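Local coordinates for protein BauA (Acinetobacter baumannii, PDB 6HCP) that probably carries ferric preacinetobactin, an iron-loaded siderophore, across the outer membrane as a TonB-dependent receptor, at residues A[414-425]-A[442-453]. Residues are numbered along the deposited sequence; the frame is centred on the assembly and turned at random.
Sequences FHSTLSTSSFGL and LRHQTVKATSSV. With EDO (1,2-ethanediol), chain N.
R443 reaches over to S422 where two antiparallel strands of a TonB-dependent receptor barrel show how alternate side chains serve opposite faces of one wall. Its chain runs extended until it bends at chi3 (-56°), which swings the guanidinium across the neighbouring strand: R443 NH1 donates to S422 OG at 2.9 Å, close to the guanidinium plane, while G424 CA lies over one face, 3.8 Å from R443 CZ. Around it, NH1 also bonds N368, NH2 bonds L147 O and F51 adds a cation-pi contact, so several partners grip this buried charge on the side that meets L147, in the plug. T370 OG1 in turn holds S422 OG in place. Further along the same face, V447 CG2 touches both T420 CG2 and L418 CD1, each at 3.8 Å.

T417 and T450 meet on the other face. Both carry OG1 between backbone N and carbonyl carbon (chi1 77° and 71°), and T417 OG1 and T450 OG1 hydrogen-bond at 2.6 Å; a water ties T417 OG1 to K448 O. Where strand 436-451 ends, S452 OG accepts the amide of H415 (H415 N to S452 OG, 2.9 Å), and S452 N returns a bond to H415 O.

This hairpin of strands 412-431 and 436-451 is flanked in the barrel by strands 361-381 and 461-473.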
loop_
_atom_site.group_PDB
_atom_site.type_symbol
_atom_site.label_atom_id
_atom_site.label_comp_id
_atom_site.label_asym_id
_atom_site.label_seq_id
_atom_site.Cartn_x
_atom_site.Cartn_y
_atom_site.Cartn_z
ATOM N N PHE A 414 -35.693 31.391 13.540
ATOM C CA PHE A 414 -35.647 32.319 14.697
ATOM C C PHE A 414 -34.377 33.165 14.643
ATOM O O PHE A 414 -33.381 32.810 13.998
ATOM C CB PHE A 414 -35.752 31.559 16.020
ATOM C CG PHE A 414 -34.664 30.547 16.266
ATOM C CD1 PHE A 414 -33.475 30.924 16.868
ATOM C CD2 PHE A 414 -34.843 29.211 15.943
ATOM C CE1 PHE A 414 -32.465 30.001 17.086
ATOM C CE2 PHE A 414 -33.816 28.297 16.122
ATOM C CZ PHE A 414 -32.631 28.691 16.694
ATOM N N HIS A 415 -34.474 34.327 15.296
ATOM C CA HIS A 415 -33.395 35.232 15.542
ATOM C C HIS A 415 -32.891 34.979 16.969
ATOM O O HIS A 415 -33.680 34.666 17.840
ATOM C CB HIS A 415 -33.884 36.677 15.356
ATOM C CG HIS A 415 -32.804 37.691 15.445
ATOM N ND1 HIS A 415 -31.909 37.904 14.403
ATOM C CD2 HIS A 415 -32.419 38.504 16.460
ATOM C CE1 HIS A 415 -31.038 38.829 14.763
ATOM N NE2 HIS A 415 -31.309 39.187 16.031
ATOM N N SER A 416 -31.583 35.074 17.189
ATOM C CA SER A 416 -31.020 34.875 18.527
ATOM C C SER A 416 -29.835 35.814 18.719
ATOM O O SER A 416 -29.301 36.361 17.750
ATOM C CB SER A 416 -30.657 33.434 18.766
ATOM O OG SER A 416 -29.682 32.997 17.822
ATOM N N THR A 417 -29.498 36.080 19.988
ATOM C CA THR A 417 -28.386 36.921 20.335
ATOM C C THR A 417 -27.670 36.309 21.541
ATOM O O THR A 417 -28.256 35.579 22.337
ATOM C CB THR A 417 -28.785 38.375 20.647
ATOM O OG1 THR A 417 -29.358 38.400 21.956
ATOM C CG2 THR A 417 -29.748 38.964 19.639
ATOM N N LEU A 418 -26.386 36.656 21.656
ATOM C CA LEU A 418 -25.569 36.338 22.782
ATOM C C LEU A 418 -24.682 37.546 23.077
ATOM O O LEU A 418 -24.102 38.164 22.174
ATOM C CB LEU A 418 -24.703 35.119 22.464
ATOM C CG LEU A 418 -23.808 34.630 23.609
ATOM C CD1 LEU A 418 -24.640 34.224 24.806
ATOM C CD2 LEU A 418 -22.951 33.446 23.141
ATOM N N SER A 419 -24.622 37.906 24.358
ATOM C CA SER A 419 -23.826 39.030 24.828
ATOM C C SER A 419 -23.062 38.602 26.076
ATOM O O SER A 419 -23.644 37.987 26.979
ATOM C CB SER A 419 -24.698 40.225 25.130
ATOM O OG SER A 419 -25.280 40.729 23.948
ATOM N N THR A 420 -21.765 38.928 26.116
ATOM C CA THR A 420 -20.937 38.645 27.286
ATOM C C THR A 420 -20.028 39.838 27.558
ATOM O O THR A 420 -19.680 40.615 26.655
ATOM C CB THR A 420 -20.067 37.390 27.125
ATOM O OG1 THR A 420 -19.072 37.634 26.126
ATOM C CG2 THR A 420 -20.844 36.157 26.740
ATOM N N SER A 421 -19.740 40.056 28.841
ATOM C CA SER A 421 -18.781 41.090 29.207
ATOM C C SER A 421 -18.042 40.637 30.467
ATOM O O SER A 421 -18.544 39.774 31.209
ATOM C CB SER A 421 -19.469 42.397 29.412
ATOM O OG SER A 421 -20.250 42.322 30.589
ATOM N N SER A 422 -16.806 41.113 30.639
ATOM C CA SER A 422 -16.066 40.775 31.844
ATOM C C SER A 422 -15.127 41.917 32.245
ATOM O O SER A 422 -14.774 42.781 31.433
ATOM C CB SER A 422 -15.308 39.472 31.690
ATOM O OG SER A 422 -14.105 39.653 30.964
ATOM N N PHE A 423 -14.685 41.837 33.500
ATOM C CA PHE A 423 -13.670 42.714 34.037
ATOM C C PHE A 423 -12.758 41.813 34.852
ATOM O O PHE A 423 -13.223 40.995 35.652
ATOM C CB PHE A 423 -14.299 43.888 34.809
ATOM C CG PHE A 423 -15.399 44.600 34.038
ATOM C CD1 PHE A 423 -16.622 43.976 33.792
ATOM C CD2 PHE A 423 -15.183 45.842 33.451
ATOM C CE1 PHE A 423 -17.596 44.574 32.995
ATOM C CE2 PHE A 423 -16.175 46.459 32.694
ATOM C CZ PHE A 423 -17.344 45.792 32.406
ATOM N N GLY A 424 -11.449 41.955 34.626
ATOM C CA GLY A 424 -10.517 41.101 35.285
ATOM C C GLY A 424 -9.281 41.835 35.780
ATOM O O GLY A 424 -8.938 42.915 35.294
ATOM N N LEU A 425 -8.649 41.245 36.798
ATOM C CA LEU A 425 -7.447 41.789 37.418
ATOM C C LEU A 425 -6.569 40.620 37.851
ATOM O O LEU A 425 -7.059 39.673 38.460
ATOM C CB LEU A 425 -7.853 42.661 38.616
ATOM C CG LEU A 425 -6.718 43.269 39.439
ATOM C CD1 LEU A 425 -5.928 44.285 38.617
ATOM C CD2 LEU A 425 -7.271 43.931 40.686
ATOM N N LEU A 442 -8.866 37.744 39.847
ATOM C CA LEU A 442 -10.251 37.388 39.695
ATOM C C LEU A 442 -10.828 38.064 38.460
ATOM O O LEU A 442 -10.273 39.030 37.950
ATOM C CB LEU A 442 -11.002 37.753 40.978
ATOM C CG LEU A 442 -11.295 39.224 41.204
ATOM C CD1 LEU A 442 -12.451 39.693 40.339
ATOM C CD2 LEU A 442 -11.618 39.451 42.679
ATOM N N ARG A 443 -11.945 37.493 37.975
ATOM C CA ARG A 443 -12.683 38.038 36.874
ATOM C C ARG A 443 -14.185 37.940 37.172
ATOM O O ARG A 443 -14.663 36.951 37.685
ATOM C CB ARG A 443 -12.324 37.318 35.573
ATOM C CG ARG A 443 -13.110 37.787 34.362
ATOM C CD ARG A 443 -12.647 37.160 33.041
ATOM N NE ARG A 443 -11.237 37.375 32.763
ATOM C CZ ARG A 443 -10.687 38.539 32.441
ATOM N NH1 ARG A 443 -11.457 39.543 32.032
ATOM N NH2 ARG A 443 -9.365 38.675 32.525
ATOM N N HIS A 444 -14.900 39.005 36.827
ATOM C CA HIS A 444 -16.334 39.049 36.969
ATOM C C HIS A 444 -16.915 39.008 35.560
ATOM O O HIS A 444 -16.562 39.815 34.714
ATOM C CB HIS A 444 -16.794 40.311 37.732
ATOM C CG HIS A 444 -18.266 40.335 37.997
ATOM N ND1 HIS A 444 -18.841 39.546 38.973
ATOM C CD2 HIS A 444 -19.271 41.047 37.433
ATOM C CE1 HIS A 444 -20.151 39.705 38.937
ATOM N NE2 HIS A 444 -20.437 40.650 38.046
ATOM N N GLN A 445 -17.777 38.019 35.330
ATOM C CA GLN A 445 -18.260 37.659 33.995
ATOM C C GLN A 445 -19.790 37.796 33.967
ATOM O O GLN A 445 -20.459 37.276 34.850
ATOM C CB GLN A 445 -17.871 36.212 33.690
ATOM C CG GLN A 445 -18.371 35.712 32.338
ATOM C CD GLN A 445 -17.492 36.203 31.218
ATOM O OE1 GLN A 445 -16.268 36.040 31.235
ATOM N NE2 GLN A 445 -18.111 36.814 30.231
ATOM N N THR A 446 -20.309 38.413 32.908
ATOM C CA THR A 446 -21.731 38.484 32.673
ATOM C C THR A 446 -22.075 37.850 31.320
ATOM O O THR A 446 -21.323 37.970 30.380
ATOM C CB THR A 446 -22.235 39.935 32.767
ATOM O OG1 THR A 446 -21.855 40.433 34.053
ATOM C CG2 THR A 446 -23.741 40.040 32.656
ATOM N N VAL A 447 -23.304 37.335 31.198
ATOM C CA VAL A 447 -23.792 36.754 29.945
ATOM C C VAL A 447 -25.311 36.924 29.864
ATOM O O VAL A 447 -26.029 36.773 30.864
ATOM C CB VAL A 447 -23.402 35.273 29.838
ATOM C CG1 VAL A 447 -23.953 34.464 30.982
ATOM C CG2 VAL A 447 -23.824 34.670 28.513
ATOM N N LYS A 448 -25.788 37.169 28.641
ATOM C CA LYS A 448 -27.201 37.159 28.346
ATOM C C LYS A 448 -27.419 36.583 26.944
ATOM O O LYS A 448 -26.818 37.064 25.999
ATOM C CB LYS A 448 -27.778 38.577 28.393
ATOM C CG LYS A 448 -29.287 38.638 28.219
ATOM C CD LYS A 448 -29.872 40.020 28.393
ATOM C CE LYS A 448 -31.376 39.986 28.216
ATOM N NZ LYS A 448 -31.965 41.339 28.259
ATOM N N ALA A 449 -28.406 35.691 26.833
ATOM C CA ALA A 449 -28.863 35.148 25.539
ATOM C C ALA A 449 -30.336 35.505 25.330
ATOM O O ALA A 449 -31.143 35.496 26.288
ATOM C CB ALA A 449 -28.655 33.644 25.486
ATOM N N THR A 450 -30.708 35.687 24.058
ATOM C CA THR A 450 -32.107 35.828 23.674
ATOM C C THR A 450 -32.404 34.958 22.453
ATOM O O THR A 450 -31.512 34.654 21.657
ATOM C CB THR A 450 -32.484 37.278 23.382
ATOM O OG1 THR A 450 -31.868 37.679 22.150
ATOM C CG2 THR A 450 -32.083 38.216 24.504
ATOM N N SER A 451 -33.689 34.629 22.296
ATOM C CA SER A 451 -34.210 33.967 21.102
ATOM C C SER A 451 -35.623 34.480 20.795
ATOM O O SER A 451 -36.448 34.582 21.686
ATOM C CB SER A 451 -34.220 32.486 21.300
ATOM O OG SER A 451 -35.019 31.864 20.307
ATOM N N SER A 452 -35.895 34.755 19.521
ATOM C CA SER A 452 -37.170 35.340 19.085
ATOM C C SER A 452 -38.328 34.348 19.248
ATOM O O SER A 452 -39.471 34.770 19.169
ATOM C CB SER A 452 -37.100 35.829 17.667
ATOM O OG SER A 452 -36.992 34.726 16.776
ATOM N N VAL A 453 -38.054 33.067 19.522
ATOM C CA VAL A 453 -39.136 32.108 19.721
ATOM C C VAL A 453 -39.186 31.610 21.172
ATOM O O VAL A 453 -39.992 30.756 21.485
ATOM C CB VAL A 453 -39.040 30.916 18.756
ATOM C CG1 VAL A 453 -39.232 31.376 17.320
ATOM C CG2 VAL A 453 -37.739 30.147 18.943
HETATM C C1 EDO N . -24.447 40.739 29.224
HETATM O O1 EDO N . -25.425 41.697 28.832
HETATM C C2 EDO N . -23.112 41.246 28.712
HETATM O O2 EDO N . -22.945 42.610 29.114
HETATM O O HOH W 1 -28.092 38.872 24.233
HETATM O O HOH W 2 -19.284 41.328 34.172
#